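Long-range contacts in tRNA modification GTPase mnmE (Chlorobium tepidum, PDB 3GEE), which probably hydrolyses GTP at a high intrinsic rate and takes part, together with MnmG, in adding a carboxymethylaminomethyl group to the wobble uridine of certain tRNAs: residues E75-V80 and G109-L114; V47-H52 and R69-E74; A19-P24 and A31-S36. All blocks are in the same frame, centred on the assembly; numbering follows the deposited sequence.

Contact 1: residues E75-V80 and G109-L114; sequences EMVDEV and GRVLRL. With FON (N-{[4-({[(6R)-2-amino-5-formyl-4-oxo-1,4,5,6,7,8-hexahydropteridin-6-yl]methyl}amino)phenyl]carbonyl}-L-glutamic acid), chain C.
V77 divides its two methyls between V111 on one hand and R110 with L114 on the other. Its CG1, placed anti to the backbone N (chi1 159°), meets CG2 of V111 at 4.0 Å. The second methyl lies over one face of the R110 guanidinium, with V77 CG2 3.7 Å from R110 NH1; the same methyl also packs on L114, V77 CG2 to L114 CD2 4.2 Å. It is thus in reach of two helix residues one turn apart.

The R110 chain is bent at its second and third torsions, and at the edge of its guanidinium E75 closes a salt bridge, OE2 to NH2 at 2.7 Å. The carboxylate plane is turned 57° from the guanidinium's, and OE2 alone of the two oxygens meets NH2. That same OE2 also forms a salt bridge with R159 of the second subunit, which ties this end of the contact to the dimer interface.

Farther along the strand, E79 and V80 belong to the folinate pocket. The axes of 76-80 and 109-114 approach to 8.5 Å with a signed crossing angle of -105°. V77 and D78 make backbone hydrogen bonds to L70 of strand 64-71, V111 also packs on C101 of strand 96-102, and L112 turns to strand 18-21, which places the helix across the sheet.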
loop_
_atom_site.group_PDB
_atom_site.type_symbol
_atom_site.label_atom_id
_atom_site.label_comp_id
_atom_site.label_asym_id
_atom_site.label_seq_id
_atom_site.Cartn_x
_atom_site.Cartn_y
_atom_site.Cartn_z
ATOM N N GLU A 75 -1.161 2.290 -27.157
ATOM C CA GLU A 75 -0.873 3.146 -26.018
ATOM C C GLU A 75 -0.286 2.310 -24.893
ATOM O O GLU A 75 -0.998 1.578 -24.208
ATOM C CB GLU A 75 -2.127 3.895 -25.564
ATOM C CG GLU A 75 -1.874 4.869 -24.423
ATOM C CD GLU A 75 -2.544 6.223 -24.623
ATOM O OE1 GLU A 75 -2.516 6.763 -25.757
ATOM O OE2 GLU A 75 -3.083 6.758 -23.631
ATOM N N MET A 76 1.025 2.416 -24.720
ATOM C CA MET A 76 1.739 1.604 -23.743
ATOM C C MET A 76 1.338 2.001 -22.328
ATOM O O MET A 76 1.666 3.089 -21.860
ATOM C CB MET A 76 3.249 1.739 -23.955
ATOM C CG MET A 76 4.043 0.518 -23.552
ATOM S SD MET A 76 4.898 0.711 -21.985
ATOM C CE MET A 76 6.380 1.553 -22.530
ATOM N N VAL A 77 0.606 1.120 -21.660
ATOM C CA VAL A 77 0.124 1.393 -20.313
ATOM C C VAL A 77 1.237 1.244 -19.277
ATOM O O VAL A 77 1.455 2.142 -18.460
ATOM C CB VAL A 77 -1.113 0.535 -19.967
ATOM C CG1 VAL A 77 -1.311 0.408 -18.456
ATOM C CG2 VAL A 77 -2.355 1.124 -20.630
ATOM N N ASP A 78 1.943 0.118 -19.325
ATOM C CA ASP A 78 3.088 -0.124 -18.443
ATOM C C ASP A 78 3.902 -1.337 -18.894
ATOM O O ASP A 78 3.477 -2.106 -19.757
ATOM C CB ASP A 78 2.631 -0.307 -16.987
ATOM C CG ASP A 78 3.782 -0.221 -15.990
ATOM O OD1 ASP A 78 4.834 0.378 -16.313
ATOM O OD2 ASP A 78 3.631 -0.756 -14.870
ATOM N N GLU A 79 5.084 -1.477 -18.308
ATOM C CA GLU A 79 5.904 -2.659 -18.451
ATOM C C GLU A 79 5.620 -3.512 -17.234
ATOM O O GLU A 79 5.886 -3.089 -16.113
ATOM C CB GLU A 79 7.363 -2.245 -18.442
ATOM C CG GLU A 79 8.236 -2.993 -19.403
ATOM C CD GLU A 79 9.596 -2.342 -19.536
ATOM O OE1 GLU A 79 10.201 -2.024 -18.484
ATOM O OE2 GLU A 79 10.049 -2.145 -20.690
ATOM N N VAL A 80 5.067 -4.703 -17.439
ATOM C CA VAL A 80 4.669 -5.562 -16.314
ATOM C C VAL A 80 5.274 -6.962 -16.389
ATOM O O VAL A 80 6.045 -7.261 -17.303
ATOM C CB VAL A 80 3.130 -5.668 -16.194
ATOM C CG1 VAL A 80 2.503 -4.277 -16.160
ATOM C CG2 VAL A 80 2.546 -6.497 -17.335
ATOM N N GLY A 109 -4.004 2.207 -11.349
ATOM C CA GLY A 109 -5.392 2.506 -11.694
ATOM C C GLY A 109 -5.657 2.360 -13.177
ATOM O O GLY A 109 -6.725 1.907 -13.578
ATOM N N ARG A 110 -4.683 2.754 -13.989
ATOM C CA ARG A 110 -4.759 2.574 -15.428
ATOM C C ARG A 110 -4.837 1.096 -15.792
ATOM O O ARG A 110 -5.633 0.706 -16.658
ATOM C CB ARG A 110 -3.554 3.214 -16.112
ATOM C CG ARG A 110 -3.876 4.430 -16.941
ATOM C CD ARG A 110 -4.622 4.039 -18.214
ATOM N NE ARG A 110 -4.276 4.916 -19.332
ATOM C CZ ARG A 110 -4.517 4.636 -20.610
ATOM N NH1 ARG A 110 -5.116 3.495 -20.949
ATOM N NH2 ARG A 110 -4.156 5.500 -21.554
ATOM N N VAL A 111 -4.013 0.284 -15.125
ATOM C CA VAL A 111 -3.988 -1.154 -15.348
ATOM C C VAL A 111 -5.346 -1.764 -15.022
ATOM O O VAL A 111 -5.907 -2.506 -15.837
ATOM C CB VAL A 111 -2.893 -1.852 -14.509
ATOM C CG1 VAL A 111 -2.911 -3.366 -14.745
ATOM C CG2 VAL A 111 -1.521 -1.277 -14.831
ATOM N N LEU A 112 -5.876 -1.444 -13.839
ATOM C CA LEU A 112 -7.177 -1.960 -13.430
ATOM C C LEU A 112 -8.253 -1.603 -14.453
ATOM O O LEU A 112 -9.085 -2.436 -14.799
ATOM C CB LEU A 112 -7.563 -1.467 -12.034
ATOM C CG LEU A 112 -8.937 -1.934 -11.525
ATOM C CD1 LEU A 112 -8.987 -3.457 -11.337
ATOM C CD2 LEU A 112 -9.327 -1.225 -10.247
ATOM N N ARG A 113 -8.216 -0.370 -14.945
ATOM C CA ARG A 113 -9.190 0.087 -15.925
ATOM C C ARG A 113 -9.078 -0.719 -17.215
ATOM O O ARG A 113 -10.090 -1.069 -17.822
ATOM C CB ARG A 113 -9.003 1.573 -16.222
ATOM C CG ARG A 113 -10.300 2.281 -16.575
ATOM C CD ARG A 113 -10.168 3.138 -17.832
ATOM N NE ARG A 113 -9.098 4.133 -17.756
ATOM C CZ ARG A 113 -8.845 5.041 -18.698
ATOM N NH1 ARG A 113 -7.847 5.903 -18.537
ATOM N NH2 ARG A 113 -9.589 5.091 -19.800
ATOM N N LEU A 114 -7.842 -1.011 -17.620
ATOM C CA LEU A 114 -7.575 -1.755 -18.848
ATOM C C LEU A 114 -8.234 -3.132 -18.796
ATOM O O LEU A 114 -8.924 -3.536 -19.738
ATOM C CB LEU A 114 -6.068 -1.874 -19.087
ATOM C CG LEU A 114 -5.596 -2.438 -20.426
ATOM C CD1 LEU A 114 -5.954 -1.514 -21.567
ATOM C CD2 LEU A 114 -4.102 -2.667 -20.398
HETATM N N1 FON C . 6.957 -7.429 -11.619
HETATM C C2 FON C . 7.776 -8.202 -10.877
HETATM N NA2 FON C . 7.286 -9.347 -10.336
HETATM N N3 FON C . 9.076 -7.872 -10.654
HETATM C C4 FON C . 9.636 -6.751 -11.159
HETATM O O4 FON C . 10.837 -6.508 -10.915
HETATM C C4A FON C . 8.766 -5.853 -11.976
HETATM N N5 FON C . 9.109 -4.662 -12.626
HETATM C C6 FON C . 8.474 -4.592 -13.955
HETATM C C7 FON C . 7.022 -4.297 -13.597
HETATM N N8 FON C . 6.535 -5.494 -12.925
HETATM C C8A FON C . 7.366 -6.281 -12.182
HETATM C C9 FON C . 9.074 -3.580 -14.934
HETATM N N10 FON C . 10.517 -3.722 -15.073
HETATM C C11 FON C . 12.804 -7.004 -16.271
HETATM C C12 FON C . 12.838 -5.794 -16.962
HETATM C C13 FON C . 12.065 -4.710 -16.548
HETATM C C14 FON C . 11.228 -4.825 -15.441
HETATM C C15 FON C . 11.205 -6.037 -14.735
HETATM C C16 FON C . 11.979 -7.125 -15.148
HETATM C C FON C . 13.667 -8.139 -16.763
HETATM O O FON C . 13.572 -9.243 -16.246
HETATM N N FON C . 14.533 -7.880 -17.752
HETATM C CA FON C . 14.921 -8.762 -18.849
HETATM C CB FON C . 13.750 -9.064 -19.791
HETATM C CG FON C . 14.026 -10.194 -20.788
HETATM C CD FON C . 12.786 -11.036 -21.025
HETATM O OE1 FON C . 12.486 -11.909 -20.177
HETATM O OE2 FON C . 12.105 -10.840 -22.062
HETATM C CT FON C . 16.051 -8.131 -19.621
HETATM O O1 FON C . 17.041 -8.831 -19.937
HETATM O O2 FON C . 15.956 -6.918 -19.918
HETATM C CP1 FON C . 9.848 -3.779 -12.103
HETATM O O3 FON C . 9.416 -2.661 -11.881
#

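Contact 2: residues V47-H52 and R69-E74; sequences VFRKVH and RLYDGE. With FON (N-{[4-({[(6R)-2-amino-5-formyl-4-oxo-1,4,5,6,7,8-hexahydropteridin-6-yl]methyl}amino)phenyl]carbonyl}-L-glutamic acid), chain C.
R49 reaches E74 through a salt bridge in which NH2 donates to OE2 at 3.3 Å, with an angle of 159° at the hydrogen. The oxygen lies in the guanidinium plane and is met nearly along its C-O axis, although the two planar groups are turned 68° from each other. The same guanidinium is stacked flat on the ring of Y71, their planes only 3° apart, and R49 CZ stands 4.1 Å from the centroid of that ring in a cation-pi interaction. One face and one edge of the cation are therefore engaged by neighbours from a single segment, and the extended chain of R49 from CG to NE carries it there. An alanine in place of Y71 would probably deprive the R49 guanidinium of its flat support and leave it freer to swing, with the salt bridge to E74 less firmly positioned.

The backbones that carry these side chains form an antiparallel ladder in the N-terminal folate-binding domain, strand 48-50 being an outermost strand of the sheet within this chain. R49 and R69 form the hydrogen-bonded pair: R49 N donates to R69 O at 3.0 Å, and R69 N to R49 O at the same length. Past this pair, V47 O accepts a weak bond from Y71 N. F48 and L70 form the adjoining non-hydrogen-bonded pair, with side chains on the face away from R49 and R69.

On that face L70 extends CD2 to 3.9 Å from V47 CG2, and the same methyl sits at the edge of the F48 ring. V47 and L70 both continue onto L114 of helix 105-117. Beyond the strand, H52 ND1 donates to the folinate OE2 at 2.9 Å, and V51 belongs to the same pocket.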
loop_
_atom_site.group_PDB
_atom_site.type_symbol
_atom_site.label_atom_id
_atom_site.label_comp_id
_atom_site.label_asym_id
_atom_site.label_seq_id
_atom_site.Cartn_x
_atom_site.Cartn_y
_atom_site.Cartn_z
ATOM N N VAL A 47 -4.532 -7.572 -24.347
ATOM C CA VAL A 47 -3.804 -6.387 -23.895
ATOM C C VAL A 47 -2.320 -6.628 -23.579
ATOM O O VAL A 47 -1.510 -5.705 -23.685
ATOM C CB VAL A 47 -4.513 -5.703 -22.697
ATOM C CG1 VAL A 47 -5.877 -5.176 -23.116
ATOM C CG2 VAL A 47 -4.643 -6.653 -21.520
ATOM N N PHE A 48 -1.967 -7.853 -23.191
ATOM C CA PHE A 48 -0.572 -8.197 -22.912
ATOM C C PHE A 48 0.189 -8.513 -24.201
ATOM O O PHE A 48 -0.344 -9.164 -25.093
ATOM C CB PHE A 48 -0.491 -9.374 -21.936
ATOM C CG PHE A 48 0.913 -9.725 -21.521
ATOM C CD1 PHE A 48 1.527 -9.061 -20.462
ATOM C CD2 PHE A 48 1.623 -10.722 -22.187
ATOM C CE1 PHE A 48 2.827 -9.383 -20.079
ATOM C CE2 PHE A 48 2.919 -11.050 -21.813
ATOM C CZ PHE A 48 3.524 -10.383 -20.759
ATOM N N ARG A 49 1.429 -8.042 -24.292
ATOM C CA ARG A 49 2.292 -8.315 -25.440
ATOM C C ARG A 49 3.683 -8.682 -24.950
ATOM O O ARG A 49 4.391 -7.832 -24.415
ATOM C CB ARG A 49 2.405 -7.094 -26.356
ATOM C CG ARG A 49 1.153 -6.719 -27.129
ATOM C CD ARG A 49 1.487 -5.637 -28.147
ATOM N NE ARG A 49 0.318 -4.874 -28.581
ATOM C CZ ARG A 49 0.377 -3.769 -29.320
ATOM N NH1 ARG A 49 1.551 -3.285 -29.713
ATOM N NH2 ARG A 49 -0.740 -3.140 -29.666
ATOM N N LYS A 50 4.068 -9.944 -25.137
ATOM C CA LYS A 50 5.373 -10.446 -24.694
ATOM C C LYS A 50 6.489 -9.688 -25.404
ATOM O O LYS A 50 6.438 -9.500 -26.620
ATOM C CB LYS A 50 5.470 -11.950 -24.957
ATOM C CG LYS A 50 6.393 -12.712 -24.018
ATOM C CD LYS A 50 5.740 -14.031 -23.596
ATOM C CE LYS A 50 6.752 -15.083 -23.148
ATOM N NZ LYS A 50 7.605 -14.641 -22.005
ATOM N N VAL A 51 7.483 -9.240 -24.642
ATOM C CA VAL A 51 8.510 -8.336 -25.173
ATOM C C VAL A 51 9.491 -9.029 -26.129
ATOM O O VAL A 51 9.794 -8.502 -27.204
ATOM C CB VAL A 51 9.270 -7.595 -24.043
ATOM C CG1 VAL A 51 10.170 -8.555 -23.289
ATOM C CG2 VAL A 51 10.069 -6.423 -24.602
ATOM N N HIS A 52 9.989 -10.198 -25.729
ATOM C CA HIS A 52 10.823 -11.016 -26.605
ATOM C C HIS A 52 10.048 -12.268 -27.002
ATOM O O HIS A 52 9.598 -13.039 -26.143
ATOM C CB HIS A 52 12.154 -11.365 -25.934
ATOM C CG HIS A 52 13.007 -10.170 -25.640
ATOM N ND1 HIS A 52 12.898 -9.448 -24.472
ATOM C CD2 HIS A 52 13.979 -9.567 -26.365
ATOM C CE1 HIS A 52 13.766 -8.452 -24.487
ATOM N NE2 HIS A 52 14.435 -8.502 -25.625
ATOM N N ARG A 69 4.435 -5.963 -22.091
ATOM C CA ARG A 69 3.848 -4.634 -21.971
ATOM C C ARG A 69 2.332 -4.688 -22.062
ATOM O O ARG A 69 1.779 -5.520 -22.782
ATOM C CB ARG A 69 4.390 -3.714 -23.060
ATOM C CG ARG A 69 5.823 -3.306 -22.841
ATOM C CD ARG A 69 6.364 -2.504 -24.007
ATOM N NE ARG A 69 7.694 -1.987 -23.700
ATOM C CZ ARG A 69 8.412 -1.216 -24.509
ATOM N NH1 ARG A 69 7.938 -0.857 -25.698
ATOM N NH2 ARG A 69 9.612 -0.798 -24.128
ATOM N N LEU A 70 1.662 -3.807 -21.325
ATOM C CA LEU A 70 0.218 -3.657 -21.454
ATOM C C LEU A 70 -0.077 -2.511 -22.407
ATOM O O LEU A 70 0.683 -1.548 -22.481
ATOM C CB LEU A 70 -0.425 -3.430 -20.091
ATOM C CG LEU A 70 -0.385 -4.637 -19.153
ATOM C CD1 LEU A 70 -0.718 -4.231 -17.730
ATOM C CD2 LEU A 70 -1.330 -5.727 -19.644
ATOM N N TYR A 71 -1.170 -2.624 -23.151
ATOM C CA TYR A 71 -1.482 -1.656 -24.193
ATOM C C TYR A 71 -2.962 -1.353 -24.255
ATOM O O TYR A 71 -3.798 -2.252 -24.127
ATOM C CB TYR A 71 -1.021 -2.168 -25.561
ATOM C CG TYR A 71 0.395 -1.792 -25.926
ATOM C CD1 TYR A 71 1.470 -2.597 -25.553
ATOM C CD2 TYR A 71 0.661 -0.633 -26.652
ATOM C CE1 TYR A 71 2.774 -2.251 -25.889
ATOM C CE2 TYR A 71 1.963 -0.280 -26.993
ATOM C CZ TYR A 71 3.013 -1.094 -26.609
ATOM O OH TYR A 71 4.305 -0.756 -26.937
ATOM N N ASP A 72 -3.279 -0.079 -24.453
ATOM C CA ASP A 72 -4.636 0.326 -24.770
ATOM C C ASP A 72 -4.655 0.693 -26.248
ATOM O O ASP A 72 -4.917 1.836 -26.613
ATOM C CB ASP A 72 -5.085 1.494 -23.887
ATOM C CG ASP A 72 -6.601 1.616 -23.803
ATOM O OD1 ASP A 72 -7.232 2.018 -24.805
ATOM O OD2 ASP A 72 -7.166 1.316 -22.729
ATOM N N GLY A 73 -4.356 -0.301 -27.083
ATOM C CA GLY A 73 -4.234 -0.125 -28.522
ATOM C C GLY A 73 -3.190 0.916 -28.869
ATOM O O GLY A 73 -3.504 2.106 -28.964
ATOM N N GLU A 74 -1.947 0.472 -29.054
ATOM C CA GLU A 74 -0.816 1.366 -29.387
ATOM C C GLU A 74 -0.471 2.378 -28.293
ATOM O O GLU A 74 0.404 3.223 -28.483
ATOM C CB GLU A 74 -1.028 2.087 -30.731
ATOM C CG GLU A 74 -0.306 1.454 -31.916
ATOM C CD GLU A 74 -1.049 0.270 -32.513
ATOM O OE1 GLU A 74 -1.340 0.310 -33.728
ATOM O OE2 GLU A 74 -1.342 -0.701 -31.779
HETATM N N1 FON C . 6.957 -7.429 -11.619
HETATM C C2 FON C . 7.776 -8.202 -10.877
HETATM N NA2 FON C . 7.286 -9.347 -10.336
HETATM N N3 FON C . 9.076 -7.872 -10.654
HETATM C C4 FON C . 9.636 -6.751 -11.159
HETATM O O4 FON C . 10.837 -6.508 -10.915
HETATM C C4A FON C . 8.766 -5.853 -11.976
HETATM N N5 FON C . 9.109 -4.662 -12.626
HETATM C C6 FON C . 8.474 -4.592 -13.955
HETATM C C7 FON C . 7.022 -4.297 -13.597
HETATM N N8 FON C . 6.535 -5.494 -12.925
HETATM C C8A FON C . 7.366 -6.281 -12.182
HETATM C C9 FON C . 9.074 -3.580 -14.934
HETATM N N10 FON C . 10.517 -3.722 -15.073
HETATM C C11 FON C . 12.804 -7.004 -16.271
HETATM C C12 FON C . 12.838 -5.794 -16.962
HETATM C C13 FON C . 12.065 -4.710 -16.548
HETATM C C14 FON C . 11.228 -4.825 -15.441
HETATM C C15 FON C . 11.205 -6.037 -14.735
HETATM C C16 FON C . 11.979 -7.125 -15.148
HETATM C C FON C . 13.667 -8.139 -16.763
HETATM O O FON C . 13.572 -9.243 -16.246
HETATM N N FON C . 14.533 -7.880 -17.752
HETATM C CA FON C . 14.921 -8.762 -18.849
HETATM C CB FON C . 13.750 -9.064 -19.791
HETATM C CG FON C . 14.026 -10.194 -20.788
HETATM C CD FON C . 12.786 -11.036 -21.025
HETATM O OE1 FON C . 12.486 -11.909 -20.177
HETATM O OE2 FON C . 12.105 -10.840 -22.062
HETATM C CT FON C . 16.051 -8.131 -19.621
HETATM O O1 FON C . 17.041 -8.831 -19.937
HETATM O O2 FON C . 15.956 -6.918 -19.918
HETATM C CP1 FON C . 9.848 -3.779 -12.103
HETATM O O3 FON C . 9.416 -2.661 -11.881
#

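Contact 3: residues A19-P24 and A31-S36; sequences AAIATP and AIVRIS. With FON (N-{[4-({[(6R)-2-amino-5-formyl-4-oxo-1,4,5,6,7,8-hexahydropteridin-6-yl]methyl}amino)phenyl]carbonyl}-L-glutamic acid), chain B.
A20 and R34 are joined by a backbone bond from R34 N to A20 O, 2.9 Å long. The bond back from A20 N to R34 O is weak. Further along, A22 N gives a hydrogen bond to I32 O at 2.7 Å. At the turn end the side chain of T23 takes over from the backbone: its OG1 lies between the backbone N and the carbonyl carbon (chi1 48°) and accepts a weak bond from I32 N at 3.3 Å. T23 CG2 lies against I32, 3.9 Å from CG1, the two side chains at about a right angle.

R34 leaves the strand beside A22, whose CB lies 3.6 Å from R34 CG. The arginine chain is bent at its second and third torsions; its NH2 lies 3.1 Å from O4 of the bound folinate, a weak hydrogen bond. F128 makes a cation-pi contact with this arginine, and K476 brings a like charge close to NH2. E98 makes a long, weak ion pair with R34 NE, which would probably offset part of the repulsion from K476.

On the opposite face A19 CB touches I35 CG2 at 3.5 Å, while V33, I21 and I35 pack on helix 105-117. I32 meets I32 of the second subunit, so the strand also borders the dimer interface. Strands 18-21 and 30-36 form a beta hairpin that lends an arginine to the 5-formyltetrahydrofolate pocket of the MnmE N-terminal domain, to which H52 and T100 of the second subunit also contribute.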
loop_
_atom_site.group_PDB
_atom_site.type_symbol
_atom_site.label_atom_id
_atom_site.label_comp_id
_atom_site.label_asym_id
_atom_site.label_seq_id
_atom_site.Cartn_x
_atom_site.Cartn_y
_atom_site.Cartn_z
ATOM N N ALA A 19 -11.552 -8.444 -11.802
ATOM C CA ALA A 19 -10.249 -7.807 -11.616
ATOM C C ALA A 19 -10.251 -6.961 -10.346
ATOM O O ALA A 19 -11.312 -6.516 -9.899
ATOM C CB ALA A 19 -9.910 -6.948 -12.821
ATOM N N ALA A 20 -9.064 -6.744 -9.776
ATOM C CA ALA A 20 -8.893 -5.966 -8.556
ATOM C C ALA A 20 -7.430 -5.635 -8.297
ATOM O O ALA A 20 -6.540 -6.437 -8.591
ATOM C CB ALA A 20 -9.457 -6.716 -7.375
ATOM N N ILE A 21 -7.188 -4.444 -7.753
ATOM C CA ILE A 21 -5.894 -4.081 -7.190
ATOM C C ILE A 21 -5.759 -4.958 -5.960
ATOM O O ILE A 21 -6.677 -5.014 -5.150
ATOM C CB ILE A 21 -5.879 -2.608 -6.735
ATOM C CG1 ILE A 21 -6.605 -1.701 -7.751
ATOM C CG2 ILE A 21 -4.477 -2.157 -6.399
ATOM C CD1 ILE A 21 -5.722 -0.918 -8.694
ATOM N N ALA A 22 -4.640 -5.662 -5.822
ATOM C CA ALA A 22 -4.506 -6.663 -4.759
ATOM C C ALA A 22 -3.575 -6.205 -3.647
ATOM O O ALA A 22 -3.526 -6.805 -2.569
ATOM C CB ALA A 22 -4.037 -7.987 -5.337
ATOM N N THR A 23 -2.840 -5.135 -3.931
ATOM C CA THR A 23 -1.870 -4.555 -3.008
ATOM C C THR A 23 -2.442 -3.309 -2.315
ATOM O O THR A 23 -3.427 -2.740 -2.789
ATOM C CB THR A 23 -0.605 -4.185 -3.776
ATOM O OG1 THR A 23 -0.968 -3.462 -4.964
ATOM C CG2 THR A 23 0.139 -5.450 -4.161
ATOM N N PRO A 24 -1.839 -2.886 -1.185
ATOM C CA PRO A 24 -2.366 -1.729 -0.457
ATOM C C PRO A 24 -2.322 -0.461 -1.289
ATOM O O PRO A 24 -1.433 -0.295 -2.117
ATOM C CB PRO A 24 -1.410 -1.592 0.733
ATOM C CG PRO A 24 -0.810 -2.921 0.896
ATOM C CD PRO A 24 -0.659 -3.446 -0.507
ATOM N N ALA A 31 3.033 -2.913 -7.658
ATOM C CA ALA A 31 1.655 -3.225 -7.311
ATOM C C ALA A 31 1.220 -4.469 -8.087
ATOM O O ALA A 31 1.824 -4.807 -9.105
ATOM C CB ALA A 31 0.768 -2.064 -7.665
ATOM N N ILE A 32 0.165 -5.132 -7.619
ATOM C CA ILE A 32 -0.380 -6.310 -8.284
ATOM C C ILE A 32 -1.860 -6.113 -8.623
ATOM O O ILE A 32 -2.695 -5.969 -7.723
ATOM C CB ILE A 32 -0.279 -7.568 -7.387
ATOM C CG1 ILE A 32 1.168 -7.868 -7.006
ATOM C CG2 ILE A 32 -0.925 -8.778 -8.066
ATOM C CD1 ILE A 32 1.282 -8.774 -5.797
ATOM N N VAL A 33 -2.186 -6.106 -9.911
ATOM C CA VAL A 33 -3.575 -6.248 -10.331
ATOM C C VAL A 33 -3.796 -7.731 -10.594
ATOM O O VAL A 33 -3.058 -8.332 -11.392
ATOM C CB VAL A 33 -3.900 -5.434 -11.602
ATOM C CG1 VAL A 33 -5.315 -5.733 -12.072
ATOM C CG2 VAL A 33 -3.735 -3.936 -11.346
ATOM N N ARG A 34 -4.780 -8.334 -9.921
ATOM C CA ARG A 34 -5.053 -9.765 -10.131
ATOM C C ARG A 34 -6.441 -10.055 -10.686
ATOM O O ARG A 34 -7.451 -9.636 -10.123
ATOM C CB ARG A 34 -4.732 -10.622 -8.889
ATOM C CG ARG A 34 -5.512 -10.301 -7.635
ATOM C CD ARG A 34 -6.047 -11.573 -6.986
ATOM N NE ARG A 34 -5.091 -12.288 -6.139
ATOM C CZ ARG A 34 -5.332 -12.646 -4.878
ATOM N NH1 ARG A 34 -6.487 -12.355 -4.294
ATOM N NH2 ARG A 34 -4.413 -13.303 -4.194
ATOM N N ILE A 35 -6.480 -10.760 -11.814
ATOM C CA ILE A 35 -7.745 -11.113 -12.457
ATOM C C ILE A 35 -7.973 -12.622 -12.450
ATOM O O ILE A 35 -7.019 -13.394 -12.503
ATOM C CB ILE A 35 -7.845 -10.528 -13.880
ATOM C CG1 ILE A 35 -7.056 -11.360 -14.888
ATOM C CG2 ILE A 35 -7.321 -9.106 -13.890
ATOM C CD1 ILE A 35 -7.405 -11.053 -16.355
ATOM N N SER A 36 -9.236 -13.031 -12.361
ATOM C CA SER A 36 -9.585 -14.441 -12.222
ATOM C C SER A 36 -10.944 -14.740 -12.833
ATOM O O SER A 36 -11.792 -13.858 -12.931
ATOM C CB SER A 36 -9.576 -14.855 -10.748
ATOM O OG SER A 36 -9.928 -16.222 -10.592
HETATM N N1 FON B . 1.238 -14.771 -4.345
HETATM C C2 FON B . 0.660 -14.654 -5.558
HETATM N NA2 FON B . 1.407 -14.204 -6.599
HETATM N N3 FON B . -0.645 -14.971 -5.772
HETATM C C4 FON B . -1.450 -15.425 -4.787
HETATM O O4 FON B . -2.640 -15.698 -5.053
HETATM C C4A FON B . -0.863 -15.559 -3.421
HETATM N N5 FON B . -1.472 -16.028 -2.252
HETATM C C6 FON B . -0.546 -16.885 -1.489
HETATM C C7 FON B . 0.420 -15.864 -0.901
HETATM N N8 FON B . 1.145 -15.313 -2.037
HETATM C C8A FON B . 0.564 -15.202 -3.267
HETATM C C9 FON B . -1.185 -17.793 -0.435
HETATM N N10 FON B . -2.282 -18.588 -0.970
HETATM C C11 FON B . -2.343 -21.339 -4.110
HETATM C C12 FON B . -2.690 -21.702 -2.810
HETATM C C13 FON B . -2.661 -20.769 -1.774
HETATM C C14 FON B . -2.266 -19.457 -2.019
HETATM C C15 FON B . -1.931 -19.086 -3.331
HETATM C C16 FON B . -1.960 -20.019 -4.371
HETATM C C FON B . -2.398 -22.390 -5.191
HETATM O O FON B . -1.992 -22.130 -6.314
HETATM N N FON B . -2.919 -23.583 -4.873
HETATM C CA FON B . -2.497 -24.896 -5.354
HETATM C CB FON B . -1.082 -25.255 -4.887
HETATM C CG FON B . -0.488 -26.483 -5.586
HETATM C CD FON B . 1.000 -26.312 -5.832
HETATM O OE1 FON B . 1.368 -25.623 -6.812
HETATM O OE2 FON B . 1.814 -26.868 -5.054
HETATM C CT FON B . -3.475 -25.939 -4.879
HETATM O O1 FON B . -3.888 -26.803 -5.688
HETATM O O2 FON B . -3.842 -25.900 -3.682
HETATM C CP1 FON B . -2.651 -15.718 -1.917
HETATM O O3 FON B . -2.862 -15.097 -0.889
#

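Overall arrangement
All three contacts belong to one mixed sheet and the helix 105-117 that lies across it. Contacts 1 and 2 are neighbours, with centres 9 Å apart, and they also meet through the helix, where L114 CD1 packs 3.3 Å from D72 OD2. Contacts 1 and 3, 12 Å apart between centres, meet through the helix as well, where V111 CG1 lies 3.5 Å from V33 CG2. Contacts 2 and 3 do not touch; about 7 Å separates their nearest atoms. Contacts 1 and 2 border one folinate, contact 3 the other, and because each folinate draws on residues of both subunits, the sheet contributes to two pockets at the dimer interface.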